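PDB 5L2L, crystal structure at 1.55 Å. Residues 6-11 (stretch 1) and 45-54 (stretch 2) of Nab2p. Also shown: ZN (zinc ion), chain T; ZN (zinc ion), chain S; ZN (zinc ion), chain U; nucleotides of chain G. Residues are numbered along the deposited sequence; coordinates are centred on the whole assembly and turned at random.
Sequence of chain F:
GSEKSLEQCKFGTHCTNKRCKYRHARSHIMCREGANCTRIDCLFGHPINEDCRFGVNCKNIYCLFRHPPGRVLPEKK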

# COMPACT_ATOMS: atom_id res chain seq x y z
N LEU F 6 5.27 12.70 -19.18
CA LEU F 6 6.43 11.84 -19.39
C LEU F 6 7.33 11.74 -18.15
O LEU F 6 8.16 10.84 -18.08
N GLU F 7 7.19 12.64 -17.18
CA GLU F 7 8.01 12.55 -15.98
C GLU F 7 7.79 11.22 -15.26
O GLU F 7 6.68 10.70 -15.22
N GLN F 8 8.87 10.69 -14.70
CA GLN F 8 8.85 9.37 -14.07
C GLN F 8 8.24 9.40 -12.67
O GLN F 8 8.65 10.19 -11.82
N CYS F 9 7.27 8.50 -12.41
CA CYS F 9 6.75 8.32 -11.05
C CYS F 9 7.82 7.73 -10.14
O CYS F 9 8.38 6.68 -10.45
N LYS F 10 8.07 8.38 -9.00
CA LYS F 10 9.13 7.91 -8.11
C LYS F 10 8.78 6.64 -7.34
O LYS F 10 9.68 6.02 -6.77
N PHE F 11 7.50 6.22 -7.34
CA PHE F 11 7.05 5.04 -6.61
C PHE F 11 6.94 3.78 -7.48
O PHE F 11 6.80 2.68 -6.94
N GLY F 45 12.87 1.93 -17.34
CA GLY F 45 13.24 2.99 -16.39
C GLY F 45 13.83 4.23 -17.06
O GLY F 45 14.63 4.13 -17.99
N HIS F 46 13.41 5.39 -16.58
CA HIS F 46 13.92 6.69 -17.00
C HIS F 46 14.33 7.50 -15.78
O HIS F 46 13.80 7.29 -14.68
N PRO F 47 15.24 8.47 -15.95
CA PRO F 47 15.69 9.28 -14.80
C PRO F 47 14.55 10.03 -14.12
O PRO F 47 13.70 10.64 -14.77
N ILE F 48 14.58 10.01 -12.75
CA ILE F 48 13.68 10.79 -11.91
C ILE F 48 14.32 12.15 -11.63
O ILE F 48 15.52 12.23 -11.33
N ASN F 49 13.51 13.21 -11.67
CA ASN F 49 14.03 14.58 -11.48
C ASN F 49 14.06 14.96 -9.99
O ASN F 49 13.41 15.91 -9.55
N GLU F 50 14.86 14.22 -9.23
CA GLU F 50 15.02 14.43 -7.79
C GLU F 50 16.36 13.83 -7.35
O GLU F 50 16.75 12.77 -7.84
N ASP F 51 17.06 14.50 -6.42
CA ASP F 51 18.34 14.00 -5.93
C ASP F 51 18.16 12.77 -5.05
O ASP F 51 17.28 12.72 -4.18
N CYS F 52 19.02 11.76 -5.25
CA CYS F 52 19.00 10.55 -4.41
C CYS F 52 19.37 10.87 -2.95
O CYS F 52 20.39 11.52 -2.68
N ARG F 53 18.54 10.37 -2.02
CA ARG F 53 18.80 10.54 -0.58
C ARG F 53 20.12 9.90 -0.16
O ARG F 53 20.72 10.31 0.85
N PHE F 54 20.59 8.89 -0.89
CA PHE F 54 21.79 8.16 -0.51
C PHE F 54 23.05 8.67 -1.22
O PHE F 54 24.15 8.19 -0.93

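The two stretches are loops of one chain, neither with regular helix or strand, and they bury 416 Å² between them. The nearest CA atoms are those of Gln8 and Ile48, 5.5 Å apart.

The apolar part of the contact is small and centres on Ile48. Its CA-to-CB bond points sideways, but chi1 m and chi2 t bring the end of the side chain nearer to stretch 1. Ile48 CG1 lies 4.0 Å from Gln8 CB, and Ile48 CD1 lies 3.9 Å from Lys10 CA. Gln8 and Lys10 both point toward stretch 2, whereas Cys9 between them points away. The isoleucine therefore packs along the alternate residues that face it. His46, Asn49, Glu50 and Arg53 point toward stretch 1.

Two hydrogen-bonded side-chain pairs lie beyond this patch. Gln8 is t at chi1 and p at chi2, and its carboxamide reaches the edge of the His46 ring. His46 ND1 donates to Gln8 OE1 at 2.8 Å. The other ring nitrogen, His46 NE2, binds the chain T zinc at 2.1 Å, so the same ring takes part in both the hydrogen bond and the metal site. His46 is m at chi1. Glu7 starts sideways, but with chi1 m and chi2 t its carboxylate approaches Asn49, also m at chi1. Asn49 ND2 donates to Glu7 OE2 at a short 2.6 Å.

Two waters link the backbones. Water 1 accepts from Gln8 N at 3.0 Å and donates to Pro47 O at 2.8 Å. Water 2 donates to Gln8 O at 3.0 Å and accepts from Asn49 N at 3.2 Å.

The charged contacts gather around A5 of chain G. Lys10, p at chi1 and t at chi2, forms a salt bridge from NZ to Glu50 OE1 at 3.0 Å. Glu50 is extended, with chi1 and chi2 both t. Lys10 NZ also donates to A5 N7 at 2.9 Å, while A5 N6 donates to Glu50 OE2 at 3.0 Å. Lysine and glutamate thus pair with each other and each bonds the same base. Arg53 is m at chi1. Arg53 NH2 is 4.4 Å from Lys10 NZ, a close approach of like charges. Arg53 NH1 and NH2 each donate to A5 OP1 at 3.0 Å. The nearby Glu50 carboxylate and phosphate offset the positive charge.

Cys9 and Cys52, both t at chi1, turn to metal instead. Cys9 SG binds the chain S zinc and Cys52 SG the chain U zinc, each at 2.4 Å.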

# COMPACT_ATOMS: atom_id res chain seq x y z
CB LEU F 6 7.25 12.36 -20.58
CG LEU F 6 6.66 12.16 -21.97
CD1 LEU F 6 7.45 12.92 -23.01
CD2 LEU F 6 6.58 10.69 -22.36
CB GLU F 7 7.70 13.71 -15.04
CG GLU F 7 8.21 15.03 -15.53
CD GLU F 7 8.54 15.97 -14.39
OE1 GLU F 7 7.61 16.37 -13.66
OE2 GLU F 7 9.74 16.29 -14.22
CB GLN F 8 10.28 8.83 -13.96
CG GLN F 8 10.35 7.34 -13.75
CD GLN F 8 9.95 6.59 -15.02
OE1 GLN F 8 10.10 7.11 -16.13
NE2 GLN F 8 9.42 5.41 -14.85
CB CYS F 9 5.54 7.38 -11.05
SG CYS F 9 4.83 7.19 -9.38
CB LYS F 10 9.55 9.01 -7.12
CG LYS F 10 8.48 9.41 -6.10
CD LYS F 10 8.91 10.59 -5.21
CE LYS F 10 9.94 10.14 -4.20
NZ LYS F 10 10.46 11.24 -3.30
CB PHE F 11 5.71 5.34 -5.93
CG PHE F 11 5.78 6.54 -5.02
CD1 PHE F 11 6.52 6.49 -3.85
CD2 PHE F 11 5.16 7.73 -5.37
CE1 PHE F 11 6.64 7.62 -3.04
CE2 PHE F 11 5.27 8.85 -4.56
CZ PHE F 11 6.00 8.79 -3.39
CB HIS F 46 12.89 7.50 -17.82
CG HIS F 46 12.16 6.70 -18.87
ND1 HIS F 46 10.96 6.07 -18.62
CD2 HIS F 46 12.46 6.43 -20.16
CE1 HIS F 46 10.55 5.45 -19.71
NE2 HIS F 46 11.45 5.65 -20.66
CB PRO F 47 16.70 10.25 -15.43
CG PRO F 47 17.18 9.59 -16.66
CD PRO F 47 15.98 8.82 -17.18
CB ILE F 48 13.38 10.06 -10.59
CG1 ILE F 48 12.68 8.72 -10.82
CG2 ILE F 48 12.55 10.95 -9.66
CD1 ILE F 48 12.77 7.80 -9.59
CB ASN F 49 13.19 15.56 -12.29
CG ASN F 49 13.31 15.34 -13.80
OD1 ASN F 49 14.39 15.01 -14.31
ND2 ASN F 49 12.20 15.52 -14.52
CB GLU F 50 13.86 13.79 -6.98
CG GLU F 50 13.94 14.03 -5.47
CD GLU F 50 12.79 13.39 -4.68
OE1 GLU F 50 11.73 13.09 -5.26
OE2 GLU F 50 12.95 13.22 -3.45
CB ASP F 51 19.05 15.09 -5.10
CG ASP F 51 19.61 16.21 -5.95
OD1 ASP F 51 19.76 16.07 -7.18
OD2 ASP F 51 19.94 17.25 -5.36
CB CYS F 52 19.97 9.50 -4.95
SG CYS F 52 19.89 7.90 -4.03
CB ARG F 53 17.68 9.92 0.25
CG ARG F 53 16.38 10.69 0.22
CD ARG F 53 15.24 9.89 0.85
NE ARG F 53 13.99 10.61 0.71
CZ ARG F 53 12.79 10.13 1.03
NH1 ARG F 53 12.67 8.91 1.55
NH2 ARG F 53 11.73 10.89 0.87
CB PHE F 54 21.53 6.66 -0.73
CG PHE F 54 20.23 6.24 -0.09
CD1 PHE F 54 20.15 6.06 1.28
CD2 PHE F 54 19.07 6.17 -0.83
CE1 PHE F 54 18.95 5.75 1.89
CE2 PHE F 54 17.85 5.87 -0.23
CZ PHE F 54 17.79 5.66 1.13
ZN ZN T . 11.35 4.71 -22.54
ZN ZN S . 2.52 6.97 -9.76
ZN ZN U . 20.44 6.23 -5.61
P A G 5 8.91 8.19 0.72
OP1 A G 5 9.67 8.94 1.74
OP2 A G 5 8.69 8.82 -0.60
O5' A G 5 9.71 6.83 0.55
C5' A G 5 9.18 5.75 -0.23
C4' A G 5 10.28 4.93 -0.86
O4' A G 5 10.93 5.70 -1.92
C3' A G 5 11.40 4.51 0.09
O3' A G 5 11.91 3.25 -0.34
C2' A G 5 12.43 5.61 -0.12
O2' A G 5 13.76 5.29 0.25
C1' A G 5 12.30 5.89 -1.61
N9 A G 5 12.69 7.26 -1.97
C8 A G 5 11.90 8.38 -1.93
N7 A G 5 12.51 9.50 -2.27
C5 A G 5 13.81 9.09 -2.54
C6 A G 5 14.96 9.77 -2.96
N6 A G 5 14.98 11.09 -3.18
N1 A G 5 16.11 9.07 -3.13
C2 A G 5 16.07 7.74 -2.93
N3 A G 5 15.04 6.98 -2.55
C4 A G 5 13.93 7.71 -2.36
O HOH W 1 11.39 12.28 -14.76
O HOH W 2 10.40 12.57 -12.20